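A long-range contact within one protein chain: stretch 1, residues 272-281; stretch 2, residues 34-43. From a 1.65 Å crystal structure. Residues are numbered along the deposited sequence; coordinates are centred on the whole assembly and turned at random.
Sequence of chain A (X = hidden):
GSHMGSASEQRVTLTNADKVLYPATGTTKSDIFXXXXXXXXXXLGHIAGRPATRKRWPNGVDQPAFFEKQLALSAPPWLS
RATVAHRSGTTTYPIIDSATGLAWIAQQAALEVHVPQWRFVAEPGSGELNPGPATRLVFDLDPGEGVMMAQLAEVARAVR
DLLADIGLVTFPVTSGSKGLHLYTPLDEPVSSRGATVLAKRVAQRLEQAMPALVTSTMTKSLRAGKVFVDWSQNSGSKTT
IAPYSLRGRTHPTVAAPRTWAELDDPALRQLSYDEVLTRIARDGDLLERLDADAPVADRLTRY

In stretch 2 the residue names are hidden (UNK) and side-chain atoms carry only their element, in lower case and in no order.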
ATOM      1  N   SER A 272       4.021   6.127 -13.557  1.00 12.76           N
ATOM      2  CA  SER A 272       3.561   7.450 -13.115  1.00 14.54           C
ATOM      3  C   SER A 272       2.042   7.454 -12.996  1.00 13.39           C
ATOM      4  O   SER A 272       1.352   6.637 -13.644  1.00 11.81           O
ATOM      5  CB  SER A 272       4.007   8.447 -14.189  1.00 15.58           C
ATOM      6  OG  SER A 272       3.943   9.761 -13.682  1.00 23.72           O
ATOM      7  N   TYR A 273       1.509   8.380 -12.190  1.00 13.25           N
ATOM      8  CA  TYR A 273       0.075   8.499 -12.046  1.00 13.86           C
ATOM      9  C   TYR A 273      -0.719   8.565 -13.354  1.00 13.03           C
ATOM     10  O   TYR A 273      -1.798   7.954 -13.463  1.00 13.91           O
ATOM     11  CB  TYR A 273      -0.291   9.670 -11.129  1.00 13.91           C
ATOM     12  CG  TYR A 273      -0.226  11.026 -11.793  1.00 13.51           C
ATOM     13  CD1 TYR A 273      -1.401  11.648 -12.249  1.00 15.47           C
ATOM     14  CD2 TYR A 273       0.980  11.700 -11.960  1.00 13.25           C
ATOM     15  CE1 TYR A 273      -1.393  12.868 -12.871  1.00 13.61           C
ATOM     16  CE2 TYR A 273       1.004  12.948 -12.608  1.00 12.27           C
ATOM     17  CZ  TYR A 273      -0.203  13.542 -13.028  1.00 13.72           C
ATOM     18  OH  TYR A 273      -0.205  14.766 -13.641  1.00 14.72           O
ATOM     19  N   ASP A 274      -0.202   9.296 -14.338  1.00 13.55           N
ATOM     20  CA  ASP A 274      -0.893   9.399 -15.627  1.00 14.29           C
ATOM     21  C   ASP A 274      -0.994   8.045 -16.341  1.00 13.82           C
ATOM     22  O   ASP A 274      -2.048   7.714 -16.899  1.00 13.58           O
ATOM     23  CB  ASP A 274      -0.267  10.474 -16.500  1.00 15.10           C
ATOM     24  CG  ASP A 274       1.207  10.235 -16.748  1.00 18.04           C
ATOM     25  OD1 ASP A 274       2.013  10.326 -15.791  1.00 20.62           O
ATOM     26  OD2 ASP A 274       1.557   9.965 -17.907  1.00 24.07           O
ATOM     27  N   GLU A 275       0.064   7.247 -16.241  1.00 13.31           N
ATOM     28  CA  GLU A 275       0.069   5.912 -16.835  1.00 14.44           C
ATOM     29  C   GLU A 275      -0.926   4.987 -16.135  1.00 13.79           C
ATOM     30  O   GLU A 275      -1.621   4.165 -16.783  1.00 14.06           O
ATOM     31  CB  GLU A 275       1.482   5.321 -16.760  1.00 13.68           C
ATOM     32  CG  GLU A 275       2.566   6.116 -17.476  1.00 15.86           C
ATOM     33  CD  GLU A 275       3.907   5.428 -17.359  1.00 17.55           C
ATOM     34  OE1 GLU A 275       4.543   5.540 -16.285  1.00 17.17           O
ATOM     35  OE2 GLU A 275       4.337   4.774 -18.362  1.00 23.87           O
ATOM     36  N   VAL A 276      -1.012   5.126 -14.812  1.00 13.92           N
ATOM     37  CA  VAL A 276      -1.932   4.291 -14.016  1.00 14.02           C
ATOM     38  C   VAL A 276      -3.366   4.556 -14.453  1.00 13.13           C
ATOM     39  O   VAL A 276      -4.177   3.619 -14.609  1.00 13.22           O
ATOM     40  CB  VAL A 276      -1.722   4.541 -12.511  1.00 14.45           C
ATOM     41  CG1 VAL A 276      -2.852   3.892 -11.677  1.00 16.10           C
ATOM     42  CG2 VAL A 276      -0.312   3.995 -12.104  1.00 15.31           C
ATOM     43  N   LEU A 277      -3.697   5.827 -14.650  1.00 13.56           N
ATOM     44  CA  LEU A 277      -5.045   6.186 -15.120  1.00 12.73           C
ATOM     45  C   LEU A 277      -5.380   5.528 -16.475  1.00 13.80           C
ATOM     46  O   LEU A 277      -6.478   4.984 -16.674  1.00 14.39           O
ATOM     47  CB  LEU A 277      -5.141   7.700 -15.186  1.00 13.39           C
ATOM     48  CG  LEU A 277      -5.261   8.383 -13.804  1.00 11.79           C
ATOM     49  CD1 LEU A 277      -5.224   9.931 -14.020  1.00 12.67           C
ATOM     50  CD2 LEU A 277      -6.549   8.008 -12.998  1.00 15.27           C
ATOM     51  N   THR A 278      -4.427   5.601 -17.407  1.00 12.56           N
ATOM     52  CA  THR A 278      -4.597   5.009 -18.751  1.00 13.48           C
ATOM     53  C   THR A 278      -4.820   3.488 -18.636  1.00 13.19           C
ATOM     54  O   THR A 278      -5.690   2.909 -19.303  1.00 13.59           O
ATOM     55  CB  THR A 278      -3.390   5.347 -19.612  1.00 13.12           C
ATOM     56  OG1 THR A 278      -3.364   6.777 -19.769  1.00 15.15           O
ATOM     57  CG2 THR A 278      -3.471   4.702 -21.011  1.00 15.40           C
ATOM     58  N   ARG A 279      -4.053   2.873 -17.753  1.00 12.59           N
ATOM     59  CA  ARG A 279      -4.137   1.422 -17.523  1.00 13.24           C
ATOM     60  C   ARG A 279      -5.513   1.022 -16.957  1.00 13.35           C
ATOM     61  O   ARG A 279      -6.110   0.024 -17.400  1.00 13.78           O
ATOM     62  CB  ARG A 279      -3.013   0.979 -16.604  1.00 12.53           C
ATOM     63  CG  ARG A 279      -1.630   1.011 -17.335  1.00 12.68           C
ATOM     64  CD  ARG A 279      -0.466   1.018 -16.365  1.00 13.62           C
ATOM     65  NE  ARG A 279      -0.444  -0.221 -15.582  1.00 14.98           N
ATOM     66  CZ  ARG A 279       0.031  -1.387 -16.019  1.00 18.20           C
ATOM     67  NH1 ARG A 279       0.578  -1.522 -17.246  1.00 15.82           N
ATOM     68  NH2 ARG A 279      -0.040  -2.442 -15.203  1.00 17.07           N
ATOM     69  N   ILE A 280      -6.007   1.807 -15.995  1.00 14.20           N
ATOM     70  CA  ILE A 280      -7.323   1.526 -15.410  1.00 15.80           C
ATOM     71  C   ILE A 280      -8.427   1.553 -16.477  1.00 16.12           C
ATOM     72  O   ILE A 280      -9.291   0.658 -16.511  1.00 16.25           O
ATOM     73  CB  ILE A 280      -7.675   2.459 -14.241  1.00 15.97           C
ATOM     74  CG1 ILE A 280      -6.691   2.244 -13.074  1.00 15.40           C
ATOM     75  CG2 ILE A 280      -9.174   2.301 -13.879  1.00 16.85           C
ATOM     76  CD1 ILE A 280      -6.687   3.403 -12.032  1.00 16.70           C
ATOM     77  N   ALA A 281      -8.373   2.558 -17.350  1.00 16.38           N
ATOM     78  CA  ALA A 281      -9.348   2.700 -18.432  1.00 16.91           C
ATOM     79  C   ALA A 281      -9.342   1.501 -19.380  1.00 17.32           C
ATOM     80  O   ALA A 281     -10.391   1.101 -19.886  1.00 17.54           O
ATOM     81  CB  ALA A 281      -9.113   3.989 -19.203  1.00 16.71           C
ATOM     82  N   UNK A  34      -7.623  15.227  -9.243  1.00  6.85           N
ATOM     83  CA  UNK A  34      -8.235  14.497 -10.345  1.00  7.98           C
ATOM     84  C   UNK A  34      -7.730  13.058 -10.334  1.00  7.25           C
ATOM     85  O   UNK A  34      -8.466  12.151 -10.640  1.00  8.08           O
ATOM     86  c   UNK A  34      -8.872  16.391 -11.955  1.00 11.83           C
ATOM     87  o   UNK A  34      -8.634  17.108 -12.954  1.00 17.15           O
ATOM     88  c   UNK A  34      -7.933  15.190 -11.684  1.00  8.18           C
ATOM     89  o   UNK A  34      -9.859  16.600 -11.199  1.00 13.08           O
ATOM     90  N   UNK A  35      -6.474  12.858  -9.977  1.00  6.43           N
ATOM     91  CA  UNK A  35      -5.962  11.487  -9.939  1.00  6.33           C
ATOM     92  C   UNK A  35      -6.707  10.616  -8.940  1.00  6.60           C
ATOM     93  O   UNK A  35      -7.159   9.497  -9.276  1.00  6.58           O
ATOM     94  o   UNK A  35      -2.738   6.076  -8.665  1.00  7.19           O
ATOM     95  c   UNK A  35      -3.777   9.610  -8.087  1.00  6.31           C
ATOM     96  c   UNK A  35      -3.114   7.395  -8.877  1.00  5.18           C
ATOM     97  c   UNK A  35      -4.467  11.466  -9.652  1.00  7.18           C
ATOM     98  c   UNK A  35      -3.351   8.275  -7.812  1.00  8.24           C
ATOM     99  c   UNK A  35      -3.765   9.156 -10.465  1.00  7.06           C
ATOM    100  c   UNK A  35      -4.000  10.058  -9.397  1.00  5.92           C
ATOM    101  c   UNK A  35      -3.304   7.823 -10.209  1.00  5.99           C
ATOM    102  N   UNK A  36      -6.855  11.122  -7.712  1.00  7.28           N
ATOM    103  CA  UNK A  36      -7.493  10.299  -6.683  1.00  6.77           C
ATOM    104  C   UNK A  36      -9.010  10.110  -7.033  1.00  8.14           C
ATOM    105  O   UNK A  36      -9.603   9.047  -6.773  1.00  9.19           O
ATOM    106  c   UNK A  36      -5.712   9.026  -4.574  1.00  7.26           C
ATOM    107  c   UNK A  36      -4.537   8.531  -4.011  1.00  8.86           C
ATOM    108  c   UNK A  36      -3.578   9.416  -3.552  1.00  5.43           C
ATOM    109  c   UNK A  36      -4.979  11.293  -4.239  1.00  7.21           C
ATOM    110  c   UNK A  36      -3.778  10.810  -3.659  1.00  6.80           C
ATOM    111  c   UNK A  36      -7.250  10.900  -5.305  1.00  7.30           C
ATOM    112  o   UNK A  36      -2.398   8.897  -3.026  1.00  8.08           O
ATOM    113  c   UNK A  36      -5.948  10.412  -4.700  1.00  6.82           C
ATOM    114  N   UNK A  37      -9.623  11.106  -7.668  1.00  7.87           N
ATOM    115  CA  UNK A  37     -10.968  10.878  -8.222  1.00  7.96           C
ATOM    116  C   UNK A  37     -10.984   9.759  -9.246  1.00  7.53           C
ATOM    117  O   UNK A  37     -11.906   8.927  -9.251  1.00  7.65           O
ATOM    118  c   UNK A  37     -11.508  12.155  -8.842  1.00  7.65           C
ATOM    119  N   UNK A  38      -9.987   9.754 -10.123  1.00  7.01           N
ATOM    120  CA  UNK A  38      -9.933   8.793 -11.249  1.00  6.58           C
ATOM    121  C   UNK A  38      -9.704   7.371 -10.770  1.00  7.70           C
ATOM    122  O   UNK A  38     -10.182   6.411 -11.394  1.00  7.05           O
ATOM    123  N   UNK A  39      -8.934   7.249  -9.686  1.00  6.07           N
ATOM    124  CA  UNK A  39      -8.615   5.902  -9.147  1.00  6.75           C
ATOM    125  C   UNK A  39      -9.555   5.437  -8.037  1.00  6.54           C
ATOM    126  O   UNK A  39      -9.448   4.277  -7.604  1.00  6.22           O
ATOM    127  c   UNK A  39      -7.112   5.717  -8.701  1.00  7.17           C
ATOM    128  c   UNK A  39      -6.783   6.488  -7.409  1.00  7.45           C
ATOM    129  c   UNK A  39      -6.131   6.005  -9.862  1.00  9.83           C
ATOM    130  N   UNK A  40     -10.477   6.303  -7.586  1.00  6.82           N
ATOM    131  CA  UNK A  40     -11.298   5.950  -6.421  1.00  7.44           C
ATOM    132  C   UNK A  40     -11.941   4.562  -6.557  1.00  7.50           C
ATOM    133  O   UNK A  40     -11.879   3.750  -5.625  1.00  7.62           O
ATOM    134  c   UNK A  40     -12.395   7.025  -6.128  1.00  6.74           C
ATOM    135  N   UNK A  41     -12.580   4.311  -7.698  1.00  8.17           N
ATOM    136  CA  UNK A  41     -13.378   3.093  -7.862  1.00 10.94           C
ATOM    137  C   UNK A  41     -12.516   1.869  -7.626  1.00 10.12           C
ATOM    138  O   UNK A  41     -12.948   0.942  -6.923  1.00 11.56           O
ATOM    139  o   UNK A  41     -16.007   0.552 -11.219  1.00 20.54           O
ATOM    140  c   UNK A  41     -15.387   1.609 -10.921  1.00 15.54           C
ATOM    141  c   UNK A  41     -14.987   1.835  -9.447  1.00 14.79           C
ATOM    142  c   UNK A  41     -13.999   3.024  -9.248  1.00 10.99           C
ATOM    143  o   UNK A  41     -15.118   2.501 -11.774  1.00 22.90           O
ATOM    144  N   UNK A  42     -11.322   1.861  -8.226  1.00  8.22           N
ATOM    145  CA  UNK A  42     -10.428   0.691  -8.108  1.00  8.44           C
ATOM    146  C   UNK A  42      -9.627   0.693  -6.809  1.00  8.00           C
ATOM    147  O   UNK A  42      -9.267  -0.404  -6.300  1.00  9.41           O
ATOM    148  c   UNK A  42     -10.301   0.363 -10.613  1.00  8.01           C
ATOM    149  c   UNK A  42      -8.471   1.713  -9.471  1.00  7.51           C
ATOM    150  c   UNK A  42      -9.482   0.535  -9.343  1.00  8.51           C
ATOM    151  N   UNK A  43      -9.351   1.888  -6.276  1.00  6.92           N
ATOM    152  CA  UNK A  43      -8.555   1.999  -5.052  1.00  6.79           C
ATOM    153  C   UNK A  43      -9.330   1.631  -3.776  1.00  6.12           C
ATOM    154  O   UNK A  43      -8.778   1.026  -2.846  1.00  6.98           O
ATOM    155  s   UNK A  43      -6.170   5.117  -3.702  1.00  8.38           S
ATOM    156  c   UNK A  43      -6.920   3.493  -3.788  1.00  7.73           C
ATOM    157  c   UNK A  43      -7.952   3.416  -4.892  1.00  6.61           C
ATOM    158  c   UNK A  43      -5.001   4.883  -2.341  1.00  8.56           C
TER

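Position 34 opens the stretch with two side-chain carbons, the second carrying two oxygens. Two oxygens and no nitrogen on the second carbon make this a carboxylate, not an amide: Asp34. The end of its side chain leads away from stretch 1 and makes no contact there. At position 35 one carbon leads to a six-carbon ring bearing a single oxygen, which defines Tyr35. Its CB points toward stretch 1, and 93 Å² of the residue is covered there. Tyr273 CB lies over one face of the ring, 3.6 Å from Tyr35 CD1, and the two rings form an offset edge-to-face pair, with centroids 5.9 Å apart and planes at 89°. At the ring edge, Val276 CG1 is 3.7 Å from Tyr35 OH, while Leu277 CG approaches Tyr35 CD1 to 3.7 Å.

Position 36 has the same composition, a carbon and a six-carbon ring with one oxygen, but points away and touches nothing on stretch 1; it is Tyr36. The lone carbon at position 37 is the CB of Ala37, directed sideways and free of contact. Position 38 has no side-chain atoms and is therefore Gly38. Leu277 CD2 sits 3.9 Å from Gly38 CA, and an ideal CB here would lie 2.7 Å from that methyl, a clash.

Position 39 holds three carbons, one carrying the other two: the beta-branched Val39. Its CG1 meets Ile280 CD1 at 3.4 Å and Leu277 CD2 at 3.7 Å. Position 40, with one carbon, is Ala40 and lies out of reach. Three carbons in a chain, the last carrying two oxygens, occupy position 41; the longer acid, Glu41, fits, and although its CB points toward stretch 1 it makes no contact. Position 42 repeats the branched three-carbon pattern of valine, and Val42 CG2 packs 3.5 Å from Ile280 CD1. Finally, the unbranched run of two carbons, a sulfur and a carbon at position 43 is Met43, whose end leads away from the contact.

The two helices run in broadly the same direction, at 41°, with their axes 10.2 Å apart at closest approach. No hydrogen bond crosses between them, so the contact rests on shape and apolar packing, burying 350 Å² in total. Tyr273, Val276, Leu277 and Ile280 recur at helical spacing and meet Tyr35, Gly38, Val39 and Val42. The bare backbone of Gly38 admits Leu277, bringing the CA atoms of this pair to 6.8 Å, while the aromatic pair and the Ile280–valine cluster extend the packing along the helices.

Stretch 2 34-43: DYYAGVAEVM
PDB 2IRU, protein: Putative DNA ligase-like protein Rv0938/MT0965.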